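Local coordinates for crispr-associated protein Cas5, dvulg subtype (Xanthomonas oryzae pv. oryzae, PDB 3VZI), which probably acts as the Cas5d endoribonuclease of a CRISPR system, cutting precursor CRISPR RNA in this microbial immune defence, at residues I51-D56 with D139-R144. Sequence-based numbering, arbitrary orientation.
Sequences IRWVVD and DIFNRR
W53 turns the far edge of its indole toward one face of the F141 phenyl ring in an edge-to-face aromatic pair. The six-membered ring of W53 and the F141 ring have their centroids 5.0 Å apart and their planes inclined at 57°, a tilted rather than perpendicular version of the T shape. CH2 of W53 stands over the centre of the phenyl, 3.9 Å above its plane, while the closest approach is from W53 CZ2 to F141 CD1, at 3.6 Å. The neighbouring F141 CG and CE1 each lie 3.9 Å from W53 CZ2, which is thus centred on the CD1 side of the ring. The two aromatic side chains together bridge the 11.2 Å between the CA atoms of W53 and F141, the nearest CA pair of the two segments. On the helix, F141 holds CG opposite the backbone N (chi1 174°), which carries its ring out to the indole. The meeting is a single aromatic contact between buried residues, burying 86 Å² in all. The polar corner of the indole is used separately: NE1 of W53 donates to the carbonyl O of H46, just beyond helix 35-45, which probably helps fix the rotation of the ring. F122, on the adjoining strand 114-124, forms a further edge-to-face pair with W53. The contact thus joins strand 51-60 of the five-stranded antiparallel sheet to helix 134-146, consistent with an RRM-like domain, in which helices pack on one antiparallel sheet. V7 of strand 7-13 touches both aromatic residues, and R39, L42 and E43 of helix 35-45 pack against W53.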
ATOM      1  N   ILE A  51      17.626  10.416   3.790  1.00 48.41           N
ATOM      2  CA  ILE A  51      16.501  10.217   4.695  1.00 46.43           C
ATOM      3  C   ILE A  51      15.919   8.827   4.581  1.00 49.72           C
ATOM      4  O   ILE A  51      16.077   8.145   3.548  1.00 51.05           O
ATOM      5  CB  ILE A  51      15.419  11.349   4.654  1.00 42.01           C
ATOM      6  CG1 ILE A  51      14.702  11.452   3.315  1.00 39.35           C
ATOM      7  CG2 ILE A  51      16.005  12.714   5.052  1.00 42.14           C
ATOM      8  CD1 ILE A  51      13.330  12.058   3.456  1.00 36.84           C
ATOM      9  N   ARG A  52      15.281   8.409   5.671  1.00 50.79           N
ATOM     10  CA  ARG A  52      14.687   7.100   5.794  1.00 51.57           C
ATOM     11  C   ARG A  52      13.312   7.305   6.389  1.00 49.75           C
ATOM     12  O   ARG A  52      13.168   7.712   7.541  1.00 50.27           O
ATOM     13  CB  ARG A  52      15.541   6.198   6.692  1.00 57.03           C
ATOM     14  CG  ARG A  52      15.103   4.737   6.706  1.00 63.42           C
ATOM     15  CD  ARG A  52      15.580   3.967   7.930  1.00 69.09           C
ATOM     16  NE  ARG A  52      15.499   2.524   7.671  1.00 83.19           N
ATOM     17  CZ  ARG A  52      15.836   1.548   8.527  1.00 88.67           C
ATOM     18  NH1 ARG A  52      16.280   1.838   9.747  1.00 94.71           N
ATOM     19  NH2 ARG A  52      15.726   0.267   8.163  1.00 82.39           N
ATOM     20  N   TRP A  53      12.288   7.043   5.596  1.00 48.62           N
ATOM     21  CA  TRP A  53      10.924   7.105   6.107  1.00 47.40           C
ATOM     22  C   TRP A  53      10.607   5.939   6.954  1.00 46.80           C
ATOM     23  O   TRP A  53      10.784   4.801   6.521  1.00 48.32           O
ATOM     24  CB  TRP A  53       9.954   7.123   4.956  1.00 47.02           C
ATOM     25  CG  TRP A  53       9.791   8.497   4.421  1.00 45.20           C
ATOM     26  CD1 TRP A  53      10.241   8.987   3.229  1.00 44.58           C
ATOM     27  CD2 TRP A  53       9.149   9.625   5.092  1.00 45.11           C
ATOM     28  NE1 TRP A  53       9.901  10.299   3.094  1.00 47.99           N
ATOM     29  CE2 TRP A  53       9.247  10.743   4.181  1.00 44.96           C
ATOM     30  CE3 TRP A  53       8.519   9.801   6.309  1.00 45.39           C
ATOM     31  CZ2 TRP A  53       8.741  11.981   4.482  1.00 44.67           C
ATOM     32  CZ3 TRP A  53       8.004  11.059   6.607  1.00 47.78           C
ATOM     33  CH2 TRP A  53       8.115  12.123   5.712  1.00 46.88           C
ATOM     34  N   VAL A  54      10.139   6.199   8.167  1.00 46.08           N
ATOM     35  CA  VAL A  54       9.663   5.132   9.048  1.00 44.77           C
ATOM     36  C   VAL A  54       8.185   5.324   9.340  1.00 44.49           C
ATOM     37  O   VAL A  54       7.804   6.370   9.856  1.00 49.61           O
ATOM     38  CB  VAL A  54      10.484   5.064  10.357  1.00 44.62           C
ATOM     39  CG1 VAL A  54       9.718   4.375  11.468  1.00 43.74           C
ATOM     40  CG2 VAL A  54      11.806   4.344  10.121  1.00 46.44           C
ATOM     41  N   VAL A  55       7.373   4.315   9.016  1.00 42.40           N
ATOM     42  CA  VAL A  55       5.938   4.300   9.295  1.00 40.03           C
ATOM     43  C   VAL A  55       5.679   3.826  10.712  1.00 43.04           C
ATOM     44  O   VAL A  55       6.125   2.749  11.085  1.00 50.72           O
ATOM     45  CB  VAL A  55       5.185   3.388   8.307  1.00 38.26           C
ATOM     46  CG1 VAL A  55       3.734   3.233   8.700  1.00 37.43           C
ATOM     47  CG2 VAL A  55       5.260   3.969   6.904  1.00 38.16           C
ATOM     48  N   ASP A  56       4.948   4.629  11.494  1.00 41.48           N
ATOM     49  CA  ASP A  56       4.680   4.351  12.907  1.00 38.32           C
ATOM     50  C   ASP A  56       3.300   3.742  13.110  1.00 39.25           C
ATOM     51  O   ASP A  56       3.121   2.845  13.957  1.00 39.45           O
ATOM     52  CB  ASP A  56       4.751   5.635  13.714  1.00 38.03           C
ATOM     53  CG  ASP A  56       6.022   6.444  13.439  1.00 41.06           C
ATOM     54  OD1 ASP A  56       7.118   5.936  13.683  1.00 41.54           O
ATOM     55  OD2 ASP A  56       5.932   7.605  12.994  1.00 41.94           O
ATOM     56  N   ASP A 139      10.568  20.182   5.436  1.00 48.04           N
ATOM     57  CA  ASP A 139       9.850  21.297   4.871  1.00 49.58           C
ATOM     58  C   ASP A 139       9.547  21.087   3.385  1.00 52.22           C
ATOM     59  O   ASP A 139       8.525  21.556   2.881  1.00 51.81           O
ATOM     60  CB  ASP A 139      10.593  22.580   5.131  1.00 51.57           C
ATOM     61  CG  ASP A 139       9.964  23.725   4.459  1.00 55.02           C
ATOM     62  OD1 ASP A 139       8.801  24.067   4.817  1.00 57.85           O
ATOM     63  OD2 ASP A 139      10.618  24.249   3.538  1.00 58.69           O
ATOM     64  N   ILE A 140      10.429  20.351   2.699  1.00 52.84           N
ATOM     65  CA  ILE A 140      10.212  19.974   1.303  1.00 51.41           C
ATOM     66  C   ILE A 140       9.007  19.025   1.198  1.00 51.76           C
ATOM     67  O   ILE A 140       8.179  19.146   0.277  1.00 52.59           O
ATOM     68  CB  ILE A 140      11.473  19.324   0.708  1.00 51.47           C
ATOM     69  CG1 ILE A 140      12.587  20.369   0.533  1.00 49.81           C
ATOM     70  CG2 ILE A 140      11.149  18.592  -0.600  1.00 50.59           C
ATOM     71  CD1 ILE A 140      13.941  19.733   0.300  1.00 50.12           C
ATOM     72  N   PHE A 141       8.910  18.105   2.160  1.00 48.51           N
ATOM     73  CA  PHE A 141       7.822  17.167   2.201  1.00 45.49           C
ATOM     74  C   PHE A 141       6.498  17.891   2.385  1.00 46.20           C
ATOM     75  O   PHE A 141       5.574  17.691   1.584  1.00 51.16           O
ATOM     76  CB  PHE A 141       8.004  16.112   3.298  1.00 44.58           C
ATOM     77  CG  PHE A 141       6.807  15.205   3.436  1.00 43.73           C
ATOM     78  CD1 PHE A 141       6.633  14.122   2.566  1.00 41.01           C
ATOM     79  CD2 PHE A 141       5.809  15.474   4.395  1.00 41.21           C
ATOM     80  CE1 PHE A 141       5.503  13.312   2.683  1.00 41.26           C
ATOM     81  CE2 PHE A 141       4.678  14.671   4.506  1.00 39.08           C
ATOM     82  CZ  PHE A 141       4.530  13.578   3.660  1.00 38.99           C
ATOM     83  N   ASN A 142       6.409  18.732   3.420  1.00 44.54           N
ATOM     84  CA  ASN A 142       5.160  19.403   3.803  1.00 43.29           C
ATOM     85  C   ASN A 142       4.666  20.362   2.721  1.00 46.55           C
ATOM     86  O   ASN A 142       3.472  20.420   2.383  1.00 46.84           O
ATOM     87  CB  ASN A 142       5.368  20.187   5.085  1.00 42.13           C
ATOM     88  CG  ASN A 142       5.452  19.320   6.314  1.00 42.47           C
ATOM     89  OD1 ASN A 142       4.848  18.229   6.395  1.00 44.03           O
ATOM     90  ND2 ASN A 142       6.199  19.807   7.308  1.00 41.04           N
ATOM     91  N   ARG A 143       5.607  21.114   2.176  1.00 50.82           N
ATOM     92  CA  ARG A 143       5.352  22.044   1.077  1.00 55.61           C
ATOM     93  C   ARG A 143       4.766  21.257  -0.087  1.00 55.15           C
ATOM     94  O   ARG A 143       3.887  21.737  -0.788  1.00 59.96           O
ATOM     95  CB  ARG A 143       6.663  22.725   0.693  1.00 58.50           C
ATOM     96  CG  ARG A 143       6.585  23.848  -0.297  1.00 64.67           C
ATOM     97  CD  ARG A 143       7.820  23.807  -1.201  1.00 73.58           C
ATOM     98  NE  ARG A 143       9.108  23.945  -0.494  1.00 76.33           N
ATOM     99  CZ  ARG A 143      10.287  23.464  -0.924  1.00 78.33           C
ATOM    100  NH1 ARG A 143      11.374  23.678  -0.191  1.00 79.87           N
ATOM    101  NH2 ARG A 143      10.400  22.767  -2.069  1.00 70.91           N
ATOM    102  N   ARG A 144       5.212  20.022  -0.254  1.00 52.32           N
ATOM    103  CA  ARG A 144       4.841  19.260  -1.447  1.00 53.11           C
ATOM    104  C   ARG A 144       3.508  18.562  -1.325  1.00 51.95           C
ATOM    105  O   ARG A 144       2.717  18.557  -2.287  1.00 48.84           O
ATOM    106  CB  ARG A 144       5.895  18.227  -1.753  1.00 50.78           C
ATOM    107  CG  ARG A 144       7.127  18.793  -2.373  1.00 51.95           C
ATOM    108  CD  ARG A 144       7.531  17.790  -3.404  1.00 57.78           C
ATOM    109  NE  ARG A 144       8.908  17.408  -3.235  1.00 60.59           N
ATOM    110  CZ  ARG A 144       9.840  17.719  -4.102  1.00 66.84           C
ATOM    111  NH1 ARG A 144      11.095  17.340  -3.880  1.00 67.89           N
ATOM    112  NH2 ARG A 144       9.491  18.400  -5.198  1.00 71.73           N
TER